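Uncharacterized protein (Thermotoga maritima, PDB 1VMJ) is a putative thiamin phosphate synthase of the YjbQ (UPF0047) family, with a sodium ion bound in the crystal. Local coordinates at the interface of chains A and B. Sequence-based numbering; all coordinates share one arbitrary frame. Chains: chain A/B, hypothetical protein TM0723.

The interface of chains A and B. Residues chain A 49-50, 116-118; chain B 50, 52, 145, 147, 149.
With CG anti to its backbone N (chi1 -175°) and a bend at chi2, B:Lys147 lays its methylene chain over A:Ala117 and carries its amine on to A:Ile118. The two chains, copies of a YjbQ-family (UPF0047) protein, meet here through strands: 49-55 and 113-119 of chain A face 49-55 and 142-150 of chain B. The deposited assembly contains three copies, and this patch belongs to an interface that is not an exact two-fold, which would fit a trimer, though the structure alone does not prove one in solution.

A:Ala117 suits its place because its methyl is short enough for the lysine to pass close over it, CB lying 3.5 Å from CG of B:Lys147. The same methyl meets B:Leu145 CD2 at 3.6 Å, while B:Leu52 turns CD2 toward the backbone of A:Ile116 and A:Ala117. Beyond the methyl, NZ of B:Lys147 donates a hydrogen bond of 3.1 Å to the main-chain O of A:Ile118. The amine approaches from above the carbonyl plane, 38° out of it. Lysine suits the place because its aliphatic stem packs on the methyl while its amine meets a polar backbone atom. An alanine here would probably leave the A:Ile118 carbonyl without this donor and open a gap over the A:Ala117 methyl.

A:Leu50 reaches among the side chains of B:Leu52, B:Lys147 and B:Ile149, its two branches divided between them. Its CD2 lies 4.0 Å from CG of B:Lys147 and also touches B:Leu52 CB, its side chain running antiparallel to both. CD1 turns instead to B:Ile149, whose CG1 is 3.9 Å away. B:Ile149 holds CG1 between its backbone N and carbonyl carbon (chi1 66°), presenting CG1 and CD1 to the leucine and CG2 to A:Gly49. CG2 of B:Ile149 rests 4.0 Å from CA of A:Gly49, where a residue without a side chain lets the branched isoleucine pack directly against the main chain.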
ATOM      1  N   GLY A  49      -1.411  -9.877  17.158  1.00 13.28           N
ATOM      2  CA  GLY A  49      -1.008 -10.347  15.853  1.00 15.58           C
ATOM      3  C   GLY A  49      -1.137  -9.296  14.778  1.00 14.49           C
ATOM      4  O   GLY A  49      -1.219  -8.111  15.071  1.00 12.71           O
ATOM      5  N   LEU A  50      -1.128  -9.752  13.529  1.00 13.59           N
ATOM      6  CA  LEU A  50      -1.330  -8.912  12.361  1.00 13.11           C
ATOM      7  C   LEU A  50      -2.395  -9.555  11.508  1.00 13.23           C
ATOM      8  O   LEU A  50      -2.379 -10.773  11.311  1.00 12.97           O
ATOM      9  CB  LEU A  50      -0.064  -8.764  11.531  1.00 13.19           C
ATOM     10  CG  LEU A  50       1.121  -8.026  12.146  1.00 15.24           C
ATOM     11  CD1 LEU A  50       2.309  -8.051  11.199  1.00 16.68           C
ATOM     12  CD2 LEU A  50       0.750  -6.604  12.444  1.00 15.98           C
ATOM     13  N   ILE A 116      -3.480  -4.655   9.464  1.00 11.85           N
ATOM     14  CA  ILE A 116      -4.025  -4.082  10.665  1.00 11.09           C
ATOM     15  C   ILE A 116      -3.511  -4.821  11.882  1.00 12.16           C
ATOM     16  O   ILE A 116      -3.499  -6.065  11.907  1.00 13.49           O
ATOM     17  CB  ILE A 116      -5.580  -4.146  10.640  1.00 11.05           C
ATOM     18  CG1 ILE A 116      -6.152  -3.443   9.414  1.00 14.27           C
ATOM     19  CG2 ILE A 116      -6.152  -3.565  11.919  1.00 14.43           C
ATOM     20  CD1 ILE A 116      -7.578  -3.665   9.239  1.00 13.98           C
ATOM     21  N   ALA A 117      -3.066  -4.075  12.878  1.00 12.75           N
ATOM     22  CA  ALA A 117      -2.604  -4.694  14.119  1.00 11.06           C
ATOM     23  C   ALA A 117      -3.784  -5.276  14.896  1.00 11.91           C
ATOM     24  O   ALA A 117      -4.859  -4.652  14.965  1.00 13.37           O
ATOM     25  CB  ALA A 117      -1.910  -3.652  14.979  1.00 13.48           C
ATOM     26  N   ILE A 118      -3.562  -6.451  15.490  1.00 11.85           N
ATOM     27  CA  ILE A 118      -4.482  -7.029  16.462  1.00 13.13           C
ATOM     28  C   ILE A 118      -3.844  -6.877  17.822  1.00 13.86           C
ATOM     29  O   ILE A 118      -2.732  -7.365  18.058  1.00 11.81           O
ATOM     30  CB  ILE A 118      -4.785  -8.512  16.153  1.00 12.36           C
ATOM     31  CG1 ILE A 118      -5.299  -8.667  14.713  1.00 14.13           C
ATOM     32  CG2 ILE A 118      -5.764  -9.084  17.156  1.00 13.43           C
ATOM     33  CD1 ILE A 118      -6.441  -7.797  14.352  1.00 14.62           C
TER
ATOM     34  N   LEU B  50       8.020  -8.998  11.581  1.00 13.59           N
ATOM     35  CA  LEU B  50       7.458  -7.983  10.707  1.00 13.11           C
ATOM     36  C   LEU B  50       6.990  -6.838  11.570  1.00 13.23           C
ATOM     37  O   LEU B  50       6.375  -7.062  12.616  1.00 12.97           O
ATOM     38  CB  LEU B  50       6.275  -8.504   9.903  1.00 13.19           C
ATOM     39  CG  LEU B  50       6.530  -9.590   8.864  1.00 15.24           C
ATOM     40  CD1 LEU B  50       5.223 -10.030   8.226  1.00 16.68           C
ATOM     41  CD2 LEU B  50       7.460  -9.085   7.801  1.00 15.98           C
ATOM     42  N   LEU B  52       4.661  -3.361  11.354  1.00 12.37           N
ATOM     43  CA  LEU B  52       3.672  -2.519  10.715  1.00 11.94           C
ATOM     44  C   LEU B  52       3.758  -1.145  11.345  1.00 11.34           C
ATOM     45  O   LEU B  52       3.791  -1.010  12.546  1.00 12.07           O
ATOM     46  CB  LEU B  52       2.295  -3.103  10.992  1.00 13.94           C
ATOM     47  CG  LEU B  52       1.075  -2.243  10.664  1.00 12.11           C
ATOM     48  CD1 LEU B  52       0.925  -2.049   9.186  1.00 13.17           C
ATOM     49  CD2 LEU B  52      -0.199  -2.788  11.232  1.00 15.03           C
ATOM     50  N   LEU B 145       0.623   4.191  14.571  1.00 12.64           N
ATOM     51  CA  LEU B 145       0.761   2.938  15.296  1.00 12.46           C
ATOM     52  C   LEU B 145       1.962   2.176  14.789  1.00 13.40           C
ATOM     53  O   LEU B 145       2.167   2.082  13.582  1.00 14.26           O
ATOM     54  CB  LEU B 145      -0.502   2.072  15.165  1.00 14.04           C
ATOM     55  CG  LEU B 145      -0.517   0.792  16.001  1.00 14.35           C
ATOM     56  CD1 LEU B 145      -0.530   1.082  17.496  1.00 14.34           C
ATOM     57  CD2 LEU B 145      -1.716  -0.074  15.607  1.00 16.57           C
ATOM     58  N   LYS B 147       3.409  -1.678  15.318  1.00 13.42           N
ATOM     59  CA  LYS B 147       3.150  -3.000  15.804  1.00 12.65           C
ATOM     60  C   LYS B 147       4.170  -3.967  15.229  1.00 11.64           C
ATOM     61  O   LYS B 147       4.402  -3.978  14.039  1.00 14.41           O
ATOM     62  CB  LYS B 147       1.729  -3.437  15.406  1.00 11.94           C
ATOM     63  CG  LYS B 147       1.271  -4.811  15.980  1.00 14.65           C
ATOM     64  CD  LYS B 147       0.866  -4.739  17.416  1.00 16.21           C
ATOM     65  CE  LYS B 147       0.268  -6.071  17.882  1.00 16.90           C
ATOM     66  NZ  LYS B 147      -0.311  -5.960  19.280  1.00 15.00           N
ATOM     67  N   ILE B 149       5.550  -8.055  15.380  1.00 14.32           N
ATOM     68  CA  ILE B 149       5.392  -9.426  15.836  1.00 15.92           C
ATOM     69  C   ILE B 149       6.574 -10.263  15.374  1.00 14.20           C
ATOM     70  O   ILE B 149       7.164 -10.003  14.308  1.00 13.94           O
ATOM     71  CB  ILE B 149       4.061 -10.088  15.405  1.00 17.82           C
ATOM     72  CG1 ILE B 149       3.971 -10.269  13.904  1.00 16.90           C
ATOM     73  CG2 ILE B 149       2.867  -9.282  15.890  1.00 19.13           C
ATOM     74  CD1 ILE B 149       2.824 -11.219  13.526  1.00 21.04           C
TER